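Local structure of multisubunit Na+/H+ antiporter, A subunit (Anoxybacillus flavithermus, 6Z16) at residues L176-F181 with Y188-S193; L316-T321 with K575-L580; D388-T393 with L484-H489. The protein forms part of a multisubunit cation/proton antiporter and probably helps exchange sodium ions for protons across the cell membrane. All coordinates share one frame; numbering follows the deposited sequence.

Contact 1. Residues L176-F181 with Y188-S193; sequences LIAYWF and YGAQKS
No ring enters the surface shared by I177 and A178 with G189, A190 and S193; the flat groups lie beside it, where Y179 CD2 stands 4.0 Å above the W180 ring plane, over its centre. Y179 also meets F139 edge-to-face, and W180 has a cation-pi partner in R183. The contact itself closes a helical hairpin of the transmembrane bundle: helix 159-177 ends, A178 is the first residue to leave helical angles, and helix 184-214 returns within a few residues. Small residues allow close approach, with the CA atoms of I177 and A190 5.6 Å apart. A178 CB lies 3.7 Å from A190 CB. I177 splits its branches: CG2, anti to the backbone N, lies 4.0 Å from A190 N, while CD1 reaches S193. An alanine here would lose both CG2 and CD1 and would probably open a gap beside A190 and S193. W431 of a neighbouring subunit packs on A178. No hydrogen bond crosses; S193 OG, seated between its own N and carbonyl carbon (chi1 64°), is 3.6 Å from I177 CD1 and offers its one proton to either G189 O or A190 O.

Contact 2. Residues L316-T321 with K575-L580; sequences LASKQT and KIYYRL
Two neighbouring tyrosines of helix 574-583 meet the loop between helices 296-316 and 323-347: Y577 packs against S318 and K319, and Y578 against K319, in a mostly buried loop-to-helix contact over 254 residues of sequence. The evidence is a division of labour between the two rings. Y577 points its side chain at the loop: its CG is anti to the backbone N (chi1 -179°), and the phenol end arrives beside the backbone of S318 and K319. K319 N lies at the edge of this ring, near its plane, 3.6 Å from CE2. K319 CB sits 3.7 Å from Y577 CE2 on one side of the ring plane, and S318 CB approaches the hydroxyl end from the other, 3.8 Å from CZ. Although Y577 OH is near K319 N, the angle is too poor for a hydrogen bond.

The backbone that receives Y577 is a type I beta turn from L316 to K319, which starts at the last residue of helix 296-316 in the transmembrane bundle of the NADH:quinone oxidoreductase/Mrp antiporter family; its closing bond, K319 N to L316 O, is weak at 3.4 Å. F315 and W573 meet the Y577 ring, and L465 and Y466 of helix 451-472 lie against S318, placing the turn among several helices.

K319 serves the second ring. Its chain starts with CG anti to the backbone N, then bends at chi2 (-99°) and again at chi4, and it crosses Y578 obliquely. CG passes 4.0 Å from Y578 CD1. K319 NZ stands 4.3 Å from the Y578 ring centroid in an off-centre cation-pi contact, 28° from the normal, displaced toward the CD1 side, with CD1 itself 3.8 Å from NZ.

Contact 3. Residues D388-T393 with L484-H489; sequences DHETGT and LKKEAH
H489 and E390 make the one hydrogen bond between D388-T393 and L484-H489. The imidazole stands with CG anti to its own carbonyl carbon (chi1 -64°), and ND1 donates to the backbone O of E390 at 2.7 Å; the N-H...O angle of 130° marks the bond as weak. The carbonyl oxygen lies at the ring's edge, near its plane. On the other nitrogen, NE2 has a weak hydrogen bond with Y479 OH, so the ring is touched by polar partners at both nitrogens.

E390 is folded rather than extended: CG is anti to the carbonyl carbon, and a bend at chi2 (-66°) turns CD back. E390 OE1 lies beside the backbone carbonyl of H489, 3.5 Å from H489 O. The same OE1, at the end of the chain, is 4.5 Å from K486 NZ, opposite charges that are near each other but beyond a salt bridge, so any attraction would probably be modest.

All of this gathers at the end of helix 360-391, part of the transmembrane bundle of the NADH:quinone oxidoreductase/Mrp antiporter family, against the loop that joins helices 451-472 and 493-511. D388 O accepts from both T391 N and G392 N in the last turn, after which G392 leaves helical angles with a positive phi, beside the end of K485.

K485 runs extended beyond CG, across this helix end. Its CG lies 3.5 Å from T391 O, which also accepts a hydrogen bond from R398 NH2, and further out NZ is 3.5 Å from G392 CA. T391 is arranged the other way round: its CB bond points away from the loop, yet CG2, anti to the backbone N, meets L484. T391 CG2 is 3.8 Å from L484 CD2, the two side chains crossing at a slant.

In the fold
Following the chain from the N terminus, contact 1 comes first and closes a short connection, bringing the end of helix 159-177 against the first turns of helix 184-214. It is complete before contact 2 opens at 316-321. Contact 2 spans a far longer loop, which ends only at helix 574-583, and contact 3 is nested inside it, joining the end of helix 360-391 to the loop after helix 451-472. No pair crosses. The three do not touch: nearest atoms of contacts 2 and 3 are about 7 Å apart, while contact 1 stays about 8 Å from contact 3 and about 12 Å from contact 2.

Contact 1. Residues L176-F181 with Y188-S193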
# COMPACT_ATOMS: atom_id res chain seq x y z
N LEU A 176 -45.57 58.84 63.37
CA LEU A 176 -46.09 59.24 64.68
C LEU A 176 -47.61 59.11 64.78
O LEU A 176 -48.12 58.85 65.87
CB LEU A 176 -45.66 60.66 65.00
CG LEU A 176 -44.24 60.82 65.50
CD1 LEU A 176 -43.85 62.27 65.50
CD2 LEU A 176 -44.18 60.27 66.90
N ILE A 177 -48.33 59.31 63.67
CA ILE A 177 -49.79 59.21 63.72
C ILE A 177 -50.24 57.76 63.94
O ILE A 177 -51.20 57.50 64.68
CB ILE A 177 -50.40 59.82 62.44
CG1 ILE A 177 -50.15 61.32 62.43
CG2 ILE A 177 -51.89 59.61 62.36
CD1 ILE A 177 -50.42 61.97 61.11
N ALA A 178 -49.51 56.80 63.38
CA ALA A 178 -49.87 55.38 63.49
C ALA A 178 -49.11 54.68 64.60
O ALA A 178 -48.67 53.55 64.41
CB ALA A 178 -49.64 54.68 62.16
N TYR A 179 -48.91 55.36 65.73
CA TYR A 179 -48.10 54.82 66.82
C TYR A 179 -48.69 53.55 67.41
O TYR A 179 -47.95 52.64 67.80
CB TYR A 179 -47.93 55.88 67.91
CG TYR A 179 -47.13 55.42 69.11
CD1 TYR A 179 -45.76 55.30 69.04
CD2 TYR A 179 -47.76 55.11 70.30
CE1 TYR A 179 -45.03 54.87 70.13
CE2 TYR A 179 -47.05 54.68 71.39
CZ TYR A 179 -45.68 54.57 71.30
OH TYR A 179 -44.96 54.14 72.38
N TRP A 180 -50.01 53.46 67.47
CA TRP A 180 -50.68 52.20 67.79
C TRP A 180 -51.08 51.57 66.47
O TRP A 180 -52.13 51.87 65.91
CB TRP A 180 -51.88 52.41 68.69
CG TRP A 180 -51.57 52.87 70.07
CD1 TRP A 180 -51.15 52.10 71.11
CD2 TRP A 180 -51.72 54.19 70.59
NE1 TRP A 180 -50.99 52.86 72.23
CE2 TRP A 180 -51.34 54.15 71.94
CE3 TRP A 180 -52.13 55.41 70.04
CZ2 TRP A 180 -51.36 55.28 72.75
CZ3 TRP A 180 -52.14 56.52 70.84
CH2 TRP A 180 -51.76 56.45 72.18
N PHE A 181 -50.23 50.68 65.96
CA PHE A 181 -50.50 50.07 64.66
C PHE A 181 -51.50 48.92 64.73
O PHE A 181 -52.00 48.51 63.69
CB PHE A 181 -49.19 49.61 64.01
CG PHE A 181 -48.39 48.63 64.83
CD1 PHE A 181 -47.42 49.08 65.71
CD2 PHE A 181 -48.58 47.27 64.70
CE1 PHE A 181 -46.69 48.19 66.46
CE2 PHE A 181 -47.85 46.38 65.45
CZ PHE A 181 -46.90 46.84 66.33
N TYR A 188 -55.88 54.09 59.05
CA TYR A 188 -56.63 54.90 58.08
C TYR A 188 -56.17 56.35 58.11
O TYR A 188 -55.94 56.96 57.05
CB TYR A 188 -58.14 54.84 58.35
CG TYR A 188 -58.81 53.52 58.08
CD1 TYR A 188 -58.94 53.03 56.79
CD2 TYR A 188 -59.42 52.81 59.11
CE1 TYR A 188 -59.58 51.83 56.53
CE2 TYR A 188 -60.07 51.61 58.87
CZ TYR A 188 -60.15 51.13 57.58
OH TYR A 188 -60.80 49.94 57.34
N GLY A 189 -56.02 56.92 59.32
CA GLY A 189 -55.57 58.30 59.43
C GLY A 189 -54.16 58.51 58.91
O GLY A 189 -53.88 59.51 58.24
N ALA A 190 -53.26 57.56 59.19
CA ALA A 190 -51.89 57.66 58.71
C ALA A 190 -51.82 57.55 57.19
O ALA A 190 -51.08 58.30 56.55
CB ALA A 190 -51.03 56.58 59.35
N GLN A 191 -52.63 56.66 56.61
CA GLN A 191 -52.66 56.48 55.16
C GLN A 191 -53.17 57.73 54.46
O GLN A 191 -52.57 58.19 53.48
CB GLN A 191 -53.52 55.28 54.82
CG GLN A 191 -53.53 54.89 53.37
CD GLN A 191 -54.36 53.66 53.12
OE1 GLN A 191 -54.98 53.12 54.03
NE2 GLN A 191 -54.37 53.20 51.88
N LYS A 192 -54.26 58.31 54.98
CA LYS A 192 -54.84 59.49 54.35
C LYS A 192 -53.93 60.71 54.48
O LYS A 192 -53.73 61.45 53.51
CB LYS A 192 -56.22 59.75 54.95
CG LYS A 192 -56.95 60.94 54.37
CD LYS A 192 -58.42 60.90 54.72
CE LYS A 192 -58.66 61.19 56.17
NZ LYS A 192 -60.12 61.22 56.46
N SER A 193 -53.35 60.92 55.67
CA SER A 193 -52.44 62.04 55.88
C SER A 193 -51.18 61.90 55.03
O SER A 193 -50.69 62.89 54.47
CB SER A 193 -52.08 62.14 57.35
OG SER A 193 -51.37 60.99 57.78

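Contact 2. Residues L316-T321 with K575-L580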
# COMPACT_ATOMS: atom_id res chain seq x y z
N LEU A 316 -67.60 74.52 60.98
CA LEU A 316 -67.64 73.09 61.28
C LEU A 316 -67.18 72.72 62.68
O LEU A 316 -67.49 71.62 63.14
CB LEU A 316 -66.81 72.32 60.26
CG LEU A 316 -67.47 72.19 58.90
CD1 LEU A 316 -66.52 71.52 57.95
CD2 LEU A 316 -68.74 71.37 59.04
N ALA A 317 -66.47 73.61 63.38
CA ALA A 317 -65.89 73.24 64.67
C ALA A 317 -66.92 73.11 65.79
O ALA A 317 -66.56 72.61 66.86
CB ALA A 317 -64.84 74.27 65.09
N SER A 318 -68.16 73.53 65.59
CA SER A 318 -69.17 73.45 66.64
C SER A 318 -70.04 72.21 66.55
O SER A 318 -70.90 72.01 67.41
CB SER A 318 -70.07 74.69 66.59
OG SER A 318 -69.32 75.87 66.83
N LYS A 319 -69.84 71.37 65.54
CA LYS A 319 -70.65 70.17 65.37
C LYS A 319 -70.13 69.00 66.19
O LYS A 319 -70.91 68.10 66.54
CB LYS A 319 -70.73 69.82 63.88
CG LYS A 319 -71.73 68.73 63.48
CD LYS A 319 -71.08 67.36 63.29
CE LYS A 319 -72.06 66.32 62.77
NZ LYS A 319 -73.12 65.99 63.78
N GLN A 320 -68.85 69.01 66.53
CA GLN A 320 -68.19 67.82 67.04
C GLN A 320 -68.57 67.55 68.49
O GLN A 320 -68.98 68.44 69.24
CB GLN A 320 -66.68 67.96 66.90
CG GLN A 320 -66.25 68.20 65.47
CD GLN A 320 -66.60 67.03 64.57
OE1 GLN A 320 -66.49 65.87 64.96
NE2 GLN A 320 -67.04 67.34 63.36
N THR A 321 -68.42 66.29 68.89
CA THR A 321 -68.79 65.84 70.23
C THR A 321 -67.61 65.38 71.07
O THR A 321 -67.82 64.92 72.19
CB THR A 321 -69.84 64.72 70.15
OG1 THR A 321 -70.34 64.43 71.46
CG2 THR A 321 -69.23 63.47 69.55
N LYS A 575 -80.78 70.97 65.66
CA LYS A 575 -81.09 70.03 64.59
C LYS A 575 -80.82 70.62 63.21
O LYS A 575 -80.34 69.92 62.31
CB LYS A 575 -82.55 69.59 64.69
CG LYS A 575 -82.88 68.78 65.94
CD LYS A 575 -82.13 67.47 65.93
CE LYS A 575 -82.65 66.55 64.83
NZ LYS A 575 -81.97 65.23 64.87
N ILE A 576 -81.14 71.91 63.03
CA ILE A 576 -80.86 72.61 61.79
C ILE A 576 -79.36 72.63 61.52
O ILE A 576 -78.90 72.39 60.40
CB ILE A 576 -81.44 74.04 61.84
CG1 ILE A 576 -82.94 74.01 62.10
CG2 ILE A 576 -81.13 74.80 60.56
CD1 ILE A 576 -83.51 75.38 62.41
N TYR A 577 -78.58 72.87 62.58
CA TYR A 577 -77.13 72.91 62.45
C TYR A 577 -76.56 71.53 62.15
O TYR A 577 -75.64 71.40 61.34
CB TYR A 577 -76.52 73.48 63.72
CG TYR A 577 -75.02 73.59 63.67
CD1 TYR A 577 -74.40 74.60 62.96
CD2 TYR A 577 -74.23 72.67 64.33
CE1 TYR A 577 -73.02 74.69 62.92
CE2 TYR A 577 -72.87 72.75 64.28
CZ TYR A 577 -72.27 73.76 63.58
OH TYR A 577 -70.90 73.83 63.54
N TYR A 578 -77.11 70.48 62.78
CA TYR A 578 -76.64 69.12 62.50
C TYR A 578 -76.94 68.70 61.07
O TYR A 578 -76.08 68.12 60.39
CB TYR A 578 -77.26 68.13 63.49
CG TYR A 578 -76.63 68.11 64.86
CD1 TYR A 578 -75.42 68.76 65.11
CD2 TYR A 578 -77.22 67.41 65.91
CE1 TYR A 578 -74.84 68.74 66.36
CE2 TYR A 578 -76.64 67.38 67.16
CZ TYR A 578 -75.45 68.05 67.38
OH TYR A 578 -74.88 68.02 68.63
N ARG A 579 -78.15 69.00 60.57
CA ARG A 579 -78.47 68.60 59.21
C ARG A 579 -77.75 69.45 58.17
O ARG A 579 -77.37 68.94 57.11
CB ARG A 579 -79.98 68.63 58.99
CG ARG A 579 -80.69 67.48 59.69
CD ARG A 579 -82.19 67.49 59.46
NE ARG A 579 -82.86 68.57 60.19
CZ ARG A 579 -84.15 68.84 60.08
NH1 ARG A 579 -84.92 68.11 59.28
NH2 ARG A 579 -84.68 69.84 60.77
N LEU A 580 -77.50 70.74 58.45
CA LEU A 580 -76.74 71.53 57.49
C LEU A 580 -75.25 71.20 57.54
O LEU A 580 -74.55 71.39 56.54
CB LEU A 580 -76.98 73.02 57.74
CG LEU A 580 -76.68 74.05 56.64
CD1 LEU A 580 -77.65 75.21 56.77
CD2 LEU A 580 -75.27 74.58 56.67

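Contact 3. Residues D388-T393 with L484-H489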
# COMPACT_ATOMS: atom_id res chain seq x y z
N ASP A 388 -58.51 63.30 79.75
CA ASP A 388 -58.75 61.98 79.17
C ASP A 388 -58.40 60.90 80.17
O ASP A 388 -59.28 60.20 80.70
CB ASP A 388 -57.95 61.84 77.88
CG ASP A 388 -58.41 60.67 77.02
OD1 ASP A 388 -59.34 59.94 77.41
OD2 ASP A 388 -57.83 60.50 75.92
N HIS A 389 -57.14 60.87 80.61
CA HIS A 389 -56.77 59.84 81.56
C HIS A 389 -57.03 60.26 82.99
O HIS A 389 -56.47 59.66 83.92
CB HIS A 389 -55.32 59.40 81.37
CG HIS A 389 -54.31 60.43 81.75
ND1 HIS A 389 -53.85 60.57 83.04
CD2 HIS A 389 -53.65 61.35 81.02
CE1 HIS A 389 -52.96 61.54 83.09
NE2 HIS A 389 -52.82 62.03 81.87
N GLU A 390 -57.87 61.28 83.21
CA GLU A 390 -58.43 61.49 84.52
C GLU A 390 -59.91 61.17 84.56
O GLU A 390 -60.51 61.20 85.63
CB GLU A 390 -58.19 62.93 85.00
CG GLU A 390 -56.73 63.27 85.27
CD GLU A 390 -56.14 62.51 86.45
OE1 GLU A 390 -56.89 62.21 87.40
OE2 GLU A 390 -54.93 62.21 86.41
N THR A 391 -60.51 60.85 83.41
CA THR A 391 -61.91 60.49 83.36
C THR A 391 -62.14 59.19 82.62
O THR A 391 -63.00 58.39 83.02
CB THR A 391 -62.71 61.63 82.71
OG1 THR A 391 -62.46 62.85 83.42
CG2 THR A 391 -64.21 61.36 82.74
N GLY A 392 -61.34 58.92 81.59
CA GLY A 392 -61.49 57.76 80.75
C GLY A 392 -62.15 58.07 79.43
O GLY A 392 -62.07 57.25 78.50
N THR A 393 -62.80 59.22 79.32
CA THR A 393 -63.48 59.62 78.11
C THR A 393 -62.92 60.95 77.62
O THR A 393 -62.19 61.65 78.33
CB THR A 393 -64.99 59.75 78.31
OG1 THR A 393 -65.62 59.90 77.04
CG2 THR A 393 -65.31 60.97 79.15
N LEU A 484 -68.34 57.68 85.80
CA LEU A 484 -66.93 58.04 85.86
C LEU A 484 -66.14 57.02 86.69
O LEU A 484 -66.70 56.11 87.32
CB LEU A 484 -66.75 59.45 86.43
CG LEU A 484 -66.85 60.62 85.43
CD1 LEU A 484 -68.28 60.96 85.04
CD2 LEU A 484 -66.12 61.85 85.95
N LYS A 485 -64.82 57.17 86.66
CA LYS A 485 -63.90 56.15 87.16
C LYS A 485 -63.47 56.39 88.61
O LYS A 485 -63.72 55.55 89.48
CB LYS A 485 -62.66 56.07 86.26
CG LYS A 485 -62.92 55.45 84.90
CD LYS A 485 -61.64 55.34 84.09
CE LYS A 485 -61.91 54.69 82.75
NZ LYS A 485 -60.67 54.58 81.92
N LYS A 486 -62.83 57.53 88.88
CA LYS A 486 -62.06 57.69 90.11
C LYS A 486 -62.81 58.53 91.14
O LYS A 486 -63.47 59.51 90.80
CB LYS A 486 -60.70 58.33 89.81
CG LYS A 486 -59.75 57.44 89.04
CD LYS A 486 -58.39 58.10 88.85
CE LYS A 486 -57.46 57.21 88.05
NZ LYS A 486 -56.12 57.84 87.84
N GLU A 487 -62.68 58.12 92.40
CA GLU A 487 -63.14 58.93 93.52
C GLU A 487 -62.27 60.17 93.69
O GLU A 487 -62.77 61.24 94.08
CB GLU A 487 -63.15 58.09 94.80
CG GLU A 487 -63.68 58.77 96.05
CD GLU A 487 -65.17 59.03 96.01
OE1 GLU A 487 -65.89 58.31 95.29
OE2 GLU A 487 -65.63 59.96 96.72
N ALA A 488 -60.98 60.06 93.39
CA ALA A 488 -60.04 61.18 93.47
C ALA A 488 -59.47 61.44 92.08
O ALA A 488 -58.84 60.56 91.49
CB ALA A 488 -58.92 60.88 94.46
N HIS A 489 -59.69 62.65 91.57
CA HIS A 489 -59.23 63.05 90.24
C HIS A 489 -58.11 64.08 90.30
O HIS A 489 -57.97 64.90 89.39
CB HIS A 489 -60.39 63.60 89.42
CG HIS A 489 -61.47 62.60 89.14
ND1 HIS A 489 -61.36 61.64 88.15
CD2 HIS A 489 -62.67 62.40 89.72
CE1 HIS A 489 -62.45 60.90 88.13
NE2 HIS A 489 -63.27 61.34 89.08